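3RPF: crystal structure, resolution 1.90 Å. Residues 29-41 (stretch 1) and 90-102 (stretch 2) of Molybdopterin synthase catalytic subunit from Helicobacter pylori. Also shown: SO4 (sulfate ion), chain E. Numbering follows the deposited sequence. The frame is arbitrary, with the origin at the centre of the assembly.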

# COMPACT_ATOMS: atom_id res chain seq x y z
N ASN A 29 -0.52 -2.29 18.98
CA ASN A 29 0.87 -1.82 19.00
C ASN A 29 1.58 -2.10 17.68
O ASN A 29 2.76 -2.47 17.67
CB ASN A 29 1.61 -2.48 20.17
CG ASN A 29 2.95 -1.81 20.46
OD1 ASN A 29 3.09 -0.59 20.36
ND2 ASN A 29 3.94 -2.62 20.84
N PHE A 30 0.87 -1.92 16.56
CA PHE A 30 1.46 -2.10 15.23
C PHE A 30 2.26 -0.89 14.77
O PHE A 30 1.97 0.24 15.17
CB PHE A 30 0.36 -2.39 14.19
CG PHE A 30 -0.24 -3.77 14.31
CD1 PHE A 30 0.41 -4.76 15.02
CD2 PHE A 30 -1.45 -4.07 13.69
CE1 PHE A 30 -0.13 -6.04 15.13
CE2 PHE A 30 -2.00 -5.34 13.79
CZ PHE A 30 -1.34 -6.33 14.51
N GLY A 31 3.24 -1.12 13.90
CA GLY A 31 4.13 -0.05 13.47
C GLY A 31 4.02 0.21 11.98
O GLY A 31 4.60 1.18 11.48
N ALA A 32 3.30 -0.66 11.28
CA ALA A 32 3.15 -0.53 9.81
C ALA A 32 1.73 -0.76 9.35
O ALA A 32 1.08 -1.75 9.72
CB ALA A 32 4.10 -1.48 9.08
N PHE A 33 1.24 0.15 8.50
CA PHE A 33 -0.18 0.18 8.17
C PHE A 33 -0.31 0.47 6.68
O PHE A 33 -0.06 1.60 6.24
CB PHE A 33 -0.83 1.27 9.04
CG PHE A 33 -2.33 1.44 8.86
CD1 PHE A 33 -3.22 0.61 9.52
CD2 PHE A 33 -2.83 2.47 8.08
CE1 PHE A 33 -4.60 0.79 9.38
CE2 PHE A 33 -4.19 2.66 7.94
CZ PHE A 33 -5.08 1.81 8.59
N CYS A 34 -0.67 -0.56 5.89
CA CYS A 34 -0.84 -0.40 4.44
C CYS A 34 -2.30 -0.48 4.03
O CYS A 34 -2.99 -1.44 4.36
CB CYS A 34 -0.10 -1.50 3.70
SG CYS A 34 1.53 -1.88 4.34
N VAL A 35 -2.75 0.50 3.25
CA VAL A 35 -4.14 0.57 2.82
C VAL A 35 -4.21 0.68 1.30
O VAL A 35 -3.36 1.34 0.68
CB VAL A 35 -4.85 1.81 3.40
CG1 VAL A 35 -6.20 2.00 2.74
CG2 VAL A 35 -5.00 1.68 4.90
N PHE A 36 -5.19 0.00 0.72
CA PHE A 36 -5.54 0.22 -0.67
C PHE A 36 -7.02 0.55 -0.76
O PHE A 36 -7.85 -0.08 -0.10
CB PHE A 36 -5.27 -1.02 -1.53
CG PHE A 36 -5.58 -0.80 -2.98
CD1 PHE A 36 -4.64 -0.25 -3.83
CD2 PHE A 36 -6.83 -1.12 -3.49
CE1 PHE A 36 -4.92 -0.04 -5.17
CE2 PHE A 36 -7.12 -0.90 -4.84
CZ PHE A 36 -6.17 -0.36 -5.67
N VAL A 37 -7.36 1.54 -1.57
CA VAL A 37 -8.74 1.90 -1.79
C VAL A 37 -9.00 1.94 -3.30
O VAL A 37 -8.31 2.65 -4.02
CB VAL A 37 -9.10 3.25 -1.17
CG1 VAL A 37 -10.57 3.60 -1.48
CG2 VAL A 37 -8.83 3.22 0.33
N GLY A 38 -9.96 1.15 -3.76
CA GLY A 38 -10.39 1.18 -5.15
C GLY A 38 -11.58 2.12 -5.28
O GLY A 38 -12.62 1.92 -4.64
N ILE A 39 -11.42 3.16 -6.11
CA ILE A 39 -12.40 4.22 -6.23
C ILE A 39 -12.98 4.19 -7.62
O ILE A 39 -12.24 4.08 -8.60
CB ILE A 39 -11.73 5.59 -6.05
CG1 ILE A 39 -11.12 5.71 -4.66
CG2 ILE A 39 -12.73 6.71 -6.35
CD1 ILE A 39 -10.10 6.82 -4.54
N VAL A 40 -14.30 4.27 -7.73
CA VAL A 40 -14.93 4.25 -9.04
C VAL A 40 -14.64 5.57 -9.75
O VAL A 40 -14.95 6.65 -9.25
CB VAL A 40 -16.45 4.00 -8.94
CG1 VAL A 40 -17.10 4.17 -10.29
CG2 VAL A 40 -16.72 2.61 -8.36
N ARG A 41 -14.03 5.49 -10.92
CA ARG A 41 -13.75 6.70 -11.66
C ARG A 41 -14.67 6.83 -12.86
O ARG A 41 -15.20 5.83 -13.37
CB ARG A 41 -12.28 6.75 -12.08
CG ARG A 41 -11.79 5.52 -12.80
CD ARG A 41 -10.33 5.70 -13.22
NE ARG A 41 -10.13 6.90 -14.03
CZ ARG A 41 -10.23 6.93 -15.36
NH1 ARG A 41 -10.54 5.83 -16.03
NH2 ARG A 41 -10.04 8.07 -16.02
S SO4 E . 9.91 -1.35 10.12
O1 SO4 E . 10.07 -2.80 9.99
O2 SO4 E . 8.54 -1.02 10.50
O3 SO4 E . 10.84 -0.88 11.14
O4 SO4 E . 10.20 -0.69 8.84
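Stretch 2, residues 90-102: SSFLCVSMGKNRK

How does stretch 2 run against stretch 1? Residues 90-98 form an extended strand that lies antiparallel to strand 32-39, with 171° between their N-to-C directions and a closest approach of 4.7 Å between the axes. Phe-33 faces Met-97, Val-35 faces Val-95 and Val-37 faces Leu-93, with CA-CA distances of 4.4, 4.5 and 4.5 Å. Alternating with these are the wider, hydrogen-bonded pairs Ala-32 with Gly-98, Cys-34 with Ser-96, Phe-36 with Cys-94 and Gly-38 with Phe-92. Beyond Gly-38 the register slips by one residue in a beta bulge, so that Ile-39 pairs with Ser-90, CA to CA 4.2 Å. After Gly-98 the chain leaves the strand, and a helix begins at Arg-101.

What holds the two backbones together? A ladder of amide hydrogen bonds does, two for each regular wide pair. Cys-34 N gives to Ser-96 O and Ser-96 N to Cys-34 O, both at 2.9 Å; Phe-36 N to Cys-94 O is 2.9 Å and Cys-94 N to Phe-36 O 3.0 Å. At the bulge, Gly-38 N still reaches Phe-92 O at 2.9 Å, but Gly-38 O accepts from Ser-91 N, also at 2.9 Å. At the other end Gly-98 O accepts twice, from Gly-31 N at 2.9 Å and Ala-32 N at 3.0 Å, while Gly-98 N returns a bond to Ala-32 O at 3.0 Å.

Which side chains pack across the strands? On the face carrying Phe-33, Val-35 and Val-37, Phe-33 CE1 lies 3.6 Å from Val-95 CG2, and Val-37 CG2 lies 3.7 Å from Leu-93 CD1. Met-97 is a selenomethionine whose SE sits at the edge of the Phe-33 ring, 4.0 Å from Phe-33 CD1. On the face carrying Phe-36, that ring meets Phe-92 rim to rim, Phe-36 CD2 to Phe-92 CE2 at 3.7 Å with planes at 48°, and Phe-36 CB rests 3.9 Å from Cys-94 SG.

How is the far end of the contact closed? Gly-98 CA lies over one face of the Phe-30 ring, 3.7 Å from the ring centroid and 13° off the ring normal, a CH-pi contact. Ala-32 CB packs 3.5 Å from Arg-101 CA. Facing the sulfate ion, Arg-101 NH2 donates to SO4 O4 at 3.0 Å, Arg-101 N to SO4 O1 at 3.2 Å, and Asn-100 ND2 to SO4 O1 at 3.3 Å.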

# COMPACT_ATOMS: atom_id res chain seq x y z
N SER A 90 -16.09 4.72 -3.24
CA SER A 90 -15.17 3.59 -3.09
C SER A 90 -15.88 2.25 -3.09
O SER A 90 -16.95 2.09 -2.50
CB SER A 90 -14.35 3.74 -1.80
OG SER A 90 -13.72 5.01 -1.75
N SER A 91 -15.28 1.26 -3.75
CA SER A 91 -15.95 -0.03 -3.91
C SER A 91 -15.17 -1.15 -3.25
O SER A 91 -15.69 -2.26 -3.09
CB SER A 91 -16.11 -0.33 -5.40
OG SER A 91 -14.84 -0.42 -6.02
N PHE A 92 -13.93 -0.87 -2.86
CA PHE A 92 -13.08 -1.91 -2.33
C PHE A 92 -12.04 -1.24 -1.45
O PHE A 92 -11.56 -0.16 -1.76
CB PHE A 92 -12.42 -2.67 -3.49
CG PHE A 92 -11.25 -3.55 -3.08
CD1 PHE A 92 -11.40 -4.57 -2.15
CD2 PHE A 92 -10.00 -3.39 -3.69
CE1 PHE A 92 -10.34 -5.38 -1.79
CE2 PHE A 92 -8.92 -4.21 -3.34
CZ PHE A 92 -9.10 -5.21 -2.38
N LEU A 93 -11.71 -1.89 -0.33
CA LEU A 93 -10.72 -1.35 0.59
C LEU A 93 -10.07 -2.53 1.27
O LEU A 93 -10.75 -3.49 1.66
CB LEU A 93 -11.38 -0.43 1.62
CG LEU A 93 -10.43 0.22 2.64
CD1 LEU A 93 -10.87 1.64 2.97
CD2 LEU A 93 -10.37 -0.62 3.89
N CYS A 94 -8.75 -2.48 1.41
CA CYS A 94 -8.11 -3.49 2.22
C CYS A 94 -6.95 -2.93 3.00
O CYS A 94 -6.38 -1.88 2.64
CB CYS A 94 -7.69 -4.70 1.39
SG CYS A 94 -6.43 -4.36 0.18
N VAL A 95 -6.63 -3.62 4.09
CA VAL A 95 -5.56 -3.18 4.97
C VAL A 95 -4.70 -4.37 5.32
O VAL A 95 -5.21 -5.48 5.52
CB VAL A 95 -6.12 -2.56 6.26
CG1 VAL A 95 -7.01 -3.59 6.99
CG2 VAL A 95 -5.00 -2.08 7.17
N SER A 96 -3.40 -4.14 5.35
CA SER A 96 -2.44 -5.13 5.80
C SER A 96 -1.62 -4.38 6.80
O SER A 96 -1.01 -3.35 6.45
CB SER A 96 -1.57 -5.56 4.62
OG SER A 96 -0.51 -6.40 5.06
N MSE A 97 -1.61 -4.84 8.05
CA MSE A 97 -0.87 -4.09 9.09
C MSE A 97 -0.19 -5.05 10.05
O MSE A 97 -0.63 -6.19 10.22
CB MSE A 97 -1.82 -3.17 9.87
CG MSE A 97 -3.10 -3.91 10.37
SE MSE A 97 -4.40 -2.75 11.26
CE MSE A 97 -6.05 -3.76 10.91
N GLY A 98 0.90 -4.60 10.66
CA GLY A 98 1.56 -5.45 11.61
C GLY A 98 2.67 -4.73 12.34
O GLY A 98 2.84 -3.50 12.26
N LYS A 99 3.44 -5.52 13.06
CA LYS A 99 4.55 -4.98 13.80
C LYS A 99 5.58 -4.38 12.85
O LYS A 99 5.98 -3.23 13.05
CB LYS A 99 5.17 -6.08 14.67
CG LYS A 99 6.46 -5.70 15.37
CD LYS A 99 6.83 -6.76 16.41
CE LYS A 99 8.32 -6.79 16.68
NZ LYS A 99 8.64 -7.05 18.12
N ASN A 100 5.98 -5.14 11.83
CA ASN A 100 7.05 -4.74 10.91
C ASN A 100 6.55 -4.48 9.49
O ASN A 100 5.60 -5.11 9.05
CB ASN A 100 8.14 -5.81 10.88
CG ASN A 100 8.90 -5.90 12.19
OD1 ASN A 100 8.73 -6.86 12.96
ND2 ASN A 100 9.74 -4.91 12.46
N ARG A 101 7.19 -3.57 8.76
CA ARG A 101 6.68 -3.24 7.44
C ARG A 101 6.91 -4.35 6.41
O ARG A 101 6.18 -4.46 5.44
CB ARG A 101 7.29 -1.93 6.91
CG ARG A 101 8.54 -2.15 6.09
CD ARG A 101 9.07 -0.85 5.50
NE ARG A 101 10.22 -1.10 4.62
CZ ARG A 101 11.45 -1.35 5.06
NH1 ARG A 101 12.43 -1.57 4.20
NH2 ARG A 101 11.70 -1.38 6.37
N LYS A 102 7.94 -5.16 6.61
CA LYS A 102 8.35 -6.06 5.54
C LYS A 102 7.27 -7.08 5.17
O LYS A 102 6.85 -7.15 4.01
CB LYS A 102 9.70 -6.72 5.86
CG LYS A 102 9.97 -8.02 5.10
CD LYS A 102 11.31 -8.64 5.54
CE LYS A 102 11.31 -10.16 5.40
NZ LYS A 102 10.52 -10.85 6.48